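Local coordinates for protein endoglycosidase (PDB 6Q64) that probably hydrolyses glycosidic bonds in complex N-glycans, as a family 18 glycoside hydrolase of a gut Bacteroides species, at residues Q88-M93 and K115-F120; G160-G165 and N210-V215. The protein carries 1 engineered substitution. One frame throughout, in Å; residues are numbered along the deposited sequence.

Interaction 1: Q88-M93 and K115-F120; sequences QNYLKM and KADLKF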
loop_
_atom_site.group_PDB
_atom_site.type_symbol
_atom_site.label_atom_id
_atom_site.label_comp_id
_atom_site.label_asym_id
_atom_site.label_seq_id
_atom_site.Cartn_x
_atom_site.Cartn_y
_atom_site.Cartn_z
ATOM N N GLN A 88 3.794 7.942 -17.023
ATOM C CA GLN A 88 2.615 7.456 -16.249
ATOM C C GLN A 88 2.566 5.919 -16.108
ATOM O O GLN A 88 1.806 5.445 -15.231
ATOM C CB GLN A 88 1.354 8.001 -16.928
ATOM C CG GLN A 88 0.034 7.548 -16.315
ATOM C CD GLN A 88 -1.124 8.216 -17.015
ATOM O OE1 GLN A 88 -1.236 8.149 -18.246
ATOM N NE2 GLN A 88 -1.962 8.907 -16.248
ATOM N N ASN A 89 3.295 5.140 -16.917
ATOM C CA ASN A 89 3.146 3.653 -16.954
ATOM C C ASN A 89 4.359 2.979 -16.268
ATOM O O ASN A 89 4.538 1.728 -16.368
ATOM C CB ASN A 89 2.931 3.154 -18.395
ATOM C CG ASN A 89 1.766 3.810 -19.113
ATOM O OD1 ASN A 89 1.974 4.692 -19.936
ATOM N ND2 ASN A 89 0.543 3.359 -18.863
ATOM N N TYR A 90 5.161 3.777 -15.574
ATOM C CA TYR A 90 6.482 3.384 -15.029
ATOM C C TYR A 90 6.551 3.592 -13.505
ATOM O O TYR A 90 6.362 4.763 -13.005
ATOM C CB TYR A 90 7.548 4.282 -15.655
ATOM C CG TYR A 90 8.023 3.876 -17.019
ATOM C CD1 TYR A 90 7.356 4.292 -18.161
ATOM C CD2 TYR A 90 9.180 3.127 -17.167
ATOM C CE1 TYR A 90 7.808 3.932 -19.417
ATOM C CE2 TYR A 90 9.653 2.775 -18.419
ATOM C CZ TYR A 90 8.961 3.170 -19.550
ATOM O OH TYR A 90 9.439 2.784 -20.774
ATOM N N LEU A 91 6.879 2.540 -12.753
ATOM C CA LEU A 91 7.153 2.701 -11.297
ATOM C C LEU A 91 8.328 3.664 -11.122
ATOM O O LEU A 91 8.244 4.546 -10.225
ATOM C CB LEU A 91 7.505 1.358 -10.658
ATOM C CG LEU A 91 6.397 0.309 -10.635
ATOM C CD1 LEU A 91 6.965 -1.007 -10.133
ATOM C CD2 LEU A 91 5.224 0.753 -9.775
ATOM N N LYS A 92 9.356 3.533 -11.975
ATOM C CA LYS A 92 10.666 4.215 -11.791
ATOM C C LYS A 92 10.536 5.722 -12.038
ATOM O O LYS A 92 11.442 6.488 -11.655
ATOM C CB LYS A 92 11.756 3.564 -12.648
ATOM C CG LYS A 92 11.637 3.731 -14.164
ATOM C CD LYS A 92 12.952 3.483 -14.887
ATOM C CE LYS A 92 12.785 3.370 -16.394
ATOM N NZ LYS A 92 13.911 2.652 -17.043
HETATM N N MSE A 93 9.402 6.136 -12.633
HETATM C CA MSE A 93 9.162 7.542 -12.956
HETATM C C MSE A 93 8.209 8.194 -11.958
HETATM O O MSE A 93 7.814 9.344 -12.124
HETATM C CB MSE A 93 8.576 7.697 -14.374
HETATM C CG MSE A 93 9.527 7.356 -15.533
HETATM SE SE MSE A 93 11.336 8.091 -15.328
HETATM C CE MSE A 93 12.688 6.780 -14.823
ATOM N N LYS A 115 9.556 -6.264 -15.494
ATOM C CA LYS A 115 10.620 -6.812 -14.610
ATOM C C LYS A 115 11.723 -5.759 -14.407
ATOM O O LYS A 115 12.184 -5.638 -13.241
ATOM C CB LYS A 115 11.137 -8.139 -15.163
ATOM C CG LYS A 115 10.126 -9.281 -15.090
ATOM C CD LYS A 115 10.688 -10.634 -15.514
ATOM C CE LYS A 115 9.756 -11.391 -16.427
ATOM N NZ LYS A 115 10.294 -12.734 -16.708
ATOM N N ALA A 116 12.087 -4.999 -15.466
ATOM C CA ALA A 116 13.239 -4.050 -15.510
ATOM C C ALA A 116 12.928 -2.735 -14.782
ATOM O O ALA A 116 13.858 -2.180 -14.157
ATOM C CB ALA A 116 13.626 -3.753 -16.934
ATOM N N ASP A 117 11.707 -2.224 -14.977
ATOM C CA ASP A 117 11.128 -1.030 -14.311
ATOM C C ASP A 117 11.236 -1.271 -12.805
ATOM O O ASP A 117 11.917 -0.508 -12.102
ATOM C CB ASP A 117 9.668 -0.819 -14.747
ATOM C CG ASP A 117 9.049 0.510 -14.252
ATOM O OD1 ASP A 117 9.834 1.405 -13.867
ATOM O OD2 ASP A 117 7.779 0.637 -14.232
ATOM N N LEU A 118 10.630 -2.369 -12.356
ATOM C CA LEU A 118 10.663 -2.850 -10.960
ATOM C C LEU A 118 12.113 -2.955 -10.468
ATOM O O LEU A 118 12.368 -2.505 -9.338
ATOM C CB LEU A 118 9.952 -4.202 -10.905
ATOM C CG LEU A 118 9.911 -4.844 -9.522
ATOM C CD1 LEU A 118 9.089 -3.986 -8.579
ATOM C CD2 LEU A 118 9.361 -6.259 -9.582
ATOM N N LYS A 119 13.032 -3.529 -11.250
ATOM C CA LYS A 119 14.425 -3.760 -10.766
ATOM C C LYS A 119 15.028 -2.392 -10.403
ATOM O O LYS A 119 15.714 -2.297 -9.352
ATOM C CB LYS A 119 15.261 -4.561 -11.774
ATOM C CG LYS A 119 16.737 -4.756 -11.405
ATOM C CD LYS A 119 17.377 -6.053 -11.887
ATOM C CE LYS A 119 16.817 -7.264 -11.142
ATOM N NZ LYS A 119 17.108 -8.549 -11.831
ATOM N N PHE A 120 14.742 -1.363 -11.208
ATOM C CA PHE A 120 15.319 0.001 -11.078
ATOM C C PHE A 120 14.676 0.666 -9.856
ATOM O O PHE A 120 15.378 1.133 -8.925
ATOM C CB PHE A 120 15.106 0.807 -12.367
ATOM C CG PHE A 120 15.770 2.149 -12.323
ATOM C CD1 PHE A 120 15.147 3.222 -11.731
ATOM C CD2 PHE A 120 17.058 2.315 -12.780
ATOM C CE1 PHE A 120 15.788 4.444 -11.636
ATOM C CE2 PHE A 120 17.696 3.542 -12.692
ATOM C CZ PHE A 120 17.058 4.604 -12.118
#
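Lys-92 and Asp-117 bring the two backbones closest, CA to CA 5.8 Å, where an irregular loop passes a turn of helix 112-123. In the TIM-barrel fold this loop joins strands 72-76 and 100-102, and the helix leads on from the second of them to strand 128-135. The carboxylate of Asp-117 carries the contact: with CG anti to the backbone N (chi1 -172°), it reaches two successive amides of the loop. OD2 accepts from Leu-91 N at 2.6 Å (N-H...O angle 146°), while OD1 takes Lys-92 N at 2.9 Å (149°). Both amides arrive on the syn sides, slightly out of the carboxylate plane, so the group is gripped through both oxygens and its rotation is restricted. Trp-80 NE1 also donates to OD2. An alanine at Asp-117 would probably leave the amides of Leu-91 and Lys-92 and the Trp-80 indole N-H without this shared acceptor. Around the carboxylate, the Tyr-90 ring turns an edge to it, CD2 lying 3.8 Å from Asp-117 OD1. Leu-91 and Leu-118 run side by side in the same direction, their CD1 atoms 4.0 Å apart. Lys-92 sends its extended chain past Phe-120 at about a right angle, and its NZ donates to the carbonyls of Ile-43 and Ala-45. Lys-92 CB meets the Phe-120 ring obliquely, 3.5 Å from CD1.

Interaction 2: G160-G165 and N210-V215; sequences GNFIEG and NNKMQV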
loop_
_atom_site.group_PDB
_atom_site.type_symbol
_atom_site.label_atom_id
_atom_site.label_comp_id
_atom_site.label_asym_id
_atom_site.label_seq_id
_atom_site.Cartn_x
_atom_site.Cartn_y
_atom_site.Cartn_z
ATOM N N GLY A 160 -8.787 -32.403 3.407
ATOM C CA GLY A 160 -9.924 -32.256 4.330
ATOM C C GLY A 160 -9.611 -31.206 5.388
ATOM O O GLY A 160 -10.561 -30.560 5.873
ATOM N N ASN A 161 -8.330 -31.013 5.737
ATOM C CA ASN A 161 -7.900 -29.995 6.733
ATOM C C ASN A 161 -8.016 -28.612 6.071
ATOM O O ASN A 161 -6.994 -28.085 5.561
ATOM C CB ASN A 161 -6.514 -30.325 7.300
ATOM C CG ASN A 161 -6.168 -29.581 8.583
ATOM O OD1 ASN A 161 -6.585 -28.444 8.830
ATOM N ND2 ASN A 161 -5.360 -30.217 9.414
ATOM N N PHE A 162 -9.217 -28.026 6.088
ATOM C CA PHE A 162 -9.468 -26.632 5.627
ATOM C C PHE A 162 -8.229 -25.760 5.848
ATOM O O PHE A 162 -7.949 -24.950 4.995
ATOM C CB PHE A 162 -10.645 -25.998 6.372
ATOM C CG PHE A 162 -11.018 -24.605 5.927
ATOM C CD1 PHE A 162 -10.190 -23.516 6.185
ATOM C CD2 PHE A 162 -12.220 -24.376 5.271
ATOM C CE1 PHE A 162 -10.557 -22.237 5.782
ATOM C CE2 PHE A 162 -12.574 -23.098 4.856
ATOM C CZ PHE A 162 -11.744 -22.029 5.111
ATOM N N ILE A 163 -7.555 -25.898 6.990
ATOM C CA ILE A 163 -6.448 -25.009 7.454
ATOM C C ILE A 163 -5.162 -25.344 6.688
ATOM O O ILE A 163 -4.369 -24.402 6.462
ATOM C CB ILE A 163 -6.261 -25.119 8.987
ATOM C CG1 ILE A 163 -7.373 -24.379 9.735
ATOM C CG2 ILE A 163 -4.876 -24.681 9.456
ATOM C CD1 ILE A 163 -7.041 -22.998 10.149
ATOM N N GLU A 164 -4.916 -26.607 6.311
ATOM C CA GLU A 164 -3.699 -26.916 5.502
ATOM C C GLU A 164 -3.825 -26.198 4.143
ATOM O O GLU A 164 -2.773 -25.893 3.526
ATOM C CB GLU A 164 -3.458 -28.425 5.361
ATOM C CG GLU A 164 -2.889 -29.084 6.613
ATOM C CD GLU A 164 -1.856 -28.278 7.380
ATOM O OE1 GLU A 164 -0.692 -28.234 6.950
ATOM O OE2 GLU A 164 -2.234 -27.673 8.396
ATOM N N GLY A 165 -5.074 -25.937 3.717
ATOM C CA GLY A 165 -5.455 -25.248 2.467
ATOM C C GLY A 165 -5.304 -23.738 2.574
ATOM O O GLY A 165 -4.957 -23.083 1.568
ATOM N N ASN A 210 -11.110 -15.128 14.570
ATOM C CA ASN A 210 -10.988 -15.687 13.205
ATOM C C ASN A 210 -9.653 -16.415 13.089
ATOM O O ASN A 210 -8.708 -15.802 12.606
ATOM C CB ASN A 210 -11.060 -14.558 12.178
ATOM C CG ASN A 210 -11.292 -15.034 10.762
ATOM O OD1 ASN A 210 -11.093 -16.210 10.437
ATOM N ND2 ASN A 210 -11.699 -14.095 9.921
ATOM N N ASN A 211 -9.561 -17.652 13.549
ATOM C CA ASN A 211 -8.253 -18.350 13.615
ATOM C C ASN A 211 -7.771 -18.638 12.197
ATOM O O ASN A 211 -6.578 -19.002 12.067
ATOM C CB ASN A 211 -8.303 -19.679 14.366
ATOM C CG ASN A 211 -6.935 -20.309 14.582
ATOM O OD1 ASN A 211 -5.961 -19.603 14.955
ATOM N ND2 ASN A 211 -6.864 -21.654 14.410
ATOM N N LYS A 212 -8.662 -18.567 11.192
ATOM C CA LYS A 212 -8.317 -18.992 9.799
ATOM C C LYS A 212 -7.562 -17.826 9.180
ATOM O O LYS A 212 -6.409 -17.980 8.756
ATOM C CB LYS A 212 -9.509 -19.529 8.984
ATOM C CG LYS A 212 -10.789 -18.713 9.018
ATOM C CD LYS A 212 -12.057 -19.471 8.664
ATOM C CE LYS A 212 -13.261 -18.628 9.042
ATOM N NZ LYS A 212 -14.439 -19.010 8.245
HETATM N N MSE A 213 -8.159 -16.639 9.308
HETATM C CA MSE A 213 -7.448 -15.421 8.963
HETATM C C MSE A 213 -6.159 -15.262 9.780
HETATM O O MSE A 213 -5.258 -14.562 9.364
HETATM C CB MSE A 213 -8.385 -14.214 9.079
HETATM C CG MSE A 213 -8.040 -13.090 8.096
HETATM SE SE MSE A 213 -7.861 -13.619 6.183
HETATM C CE MSE A 213 -9.766 -13.917 6.279
ATOM N N GLN A 214 -6.036 -15.924 10.928
ATOM C CA GLN A 214 -4.866 -15.764 11.772
ATOM C C GLN A 214 -3.706 -16.584 11.200
ATOM O O GLN A 214 -2.568 -16.069 11.169
ATOM C CB GLN A 214 -5.193 -16.179 13.210
ATOM C CG GLN A 214 -3.978 -16.366 14.117
ATOM C CD GLN A 214 -3.351 -15.048 14.556
ATOM O OE1 GLN A 214 -4.022 -14.015 14.675
ATOM N NE2 GLN A 214 -2.057 -15.099 14.808
ATOM N N VAL A 215 -3.941 -17.826 10.795
ATOM C CA VAL A 215 -2.806 -18.685 10.326
ATOM C C VAL A 215 -2.517 -18.321 8.856
ATOM O O VAL A 215 -1.385 -18.579 8.362
ATOM C CB VAL A 215 -3.025 -20.191 10.605
ATOM C CG1 VAL A 215 -4.239 -20.746 9.889
ATOM C CG2 VAL A 215 -1.778 -21.020 10.304
#
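Ile-163 and Val-215 form the closest apolar contact between the first turns of two neighbouring helices of the TIM barrel, 162-179 and 211-224. Ile-163 CD1 lies 3.6 Å from Val-215 CG1, and the same methyl of Val-215 is 4.0 Å from Ile-163 CG2, so one valine branch meets two ends of the isoleucine. The two side chains approach obliquely. Ile-163 chi2 of -96°, well away from a staggered value, swings CD1 across to the other helix, where it also lies 4.2 Å from Lys-212 CA. The aliphatic part of Lys-212 supplies a looser apolar contact: its CD is 4.3 Å from Phe-162 CE1, approaching the ring obliquely. Polar contacts contribute nothing across the interface, which has no hydrogen bond and buries only 185 Å² in all. Within 160-165, Asn-161 is an N-cap residue whose OD1 accepts from Ile-163 N at 3.3 Å, the donor nitrogen lying 18° from the plane of the Asn-161 carbonyl. Asn-210 stands at the N-cap position of helix 211-224, and its ND2 donates outside the segment, to Leu-199 O. Strand 184-189 lies between the two helices in sequence. Beside the contact, Met-213, a selenomethionine, and Asn-210 turn to Tyr-189 on that strand, while Ile-163, Phe-162 and Lys-212 join the helices near the surface.

Interaction 1 is a buried contact and interaction 2 a surface one, their centres 36 Å apart with nearest atoms about 24 Å apart. They share no helix or strand: the 88-93 and 115-120 pair ties a connecting loop to a barrel helix, whereas 160-165 and 210-215 pair two helix starts on either side of strand 184-189 in sequence. The chemistry follows the place. In the buried contact, a carboxylate satisfies main-chain amides of an irregular loop and apolar groups close round it, over 322 Å². At the surface the cross-contact is purely van der Waals, its 185 Å² left to methyls and a lysine chain, and the side-chain hydrogen bonds there, such as the Asn-161 cap, do not cross between the helices.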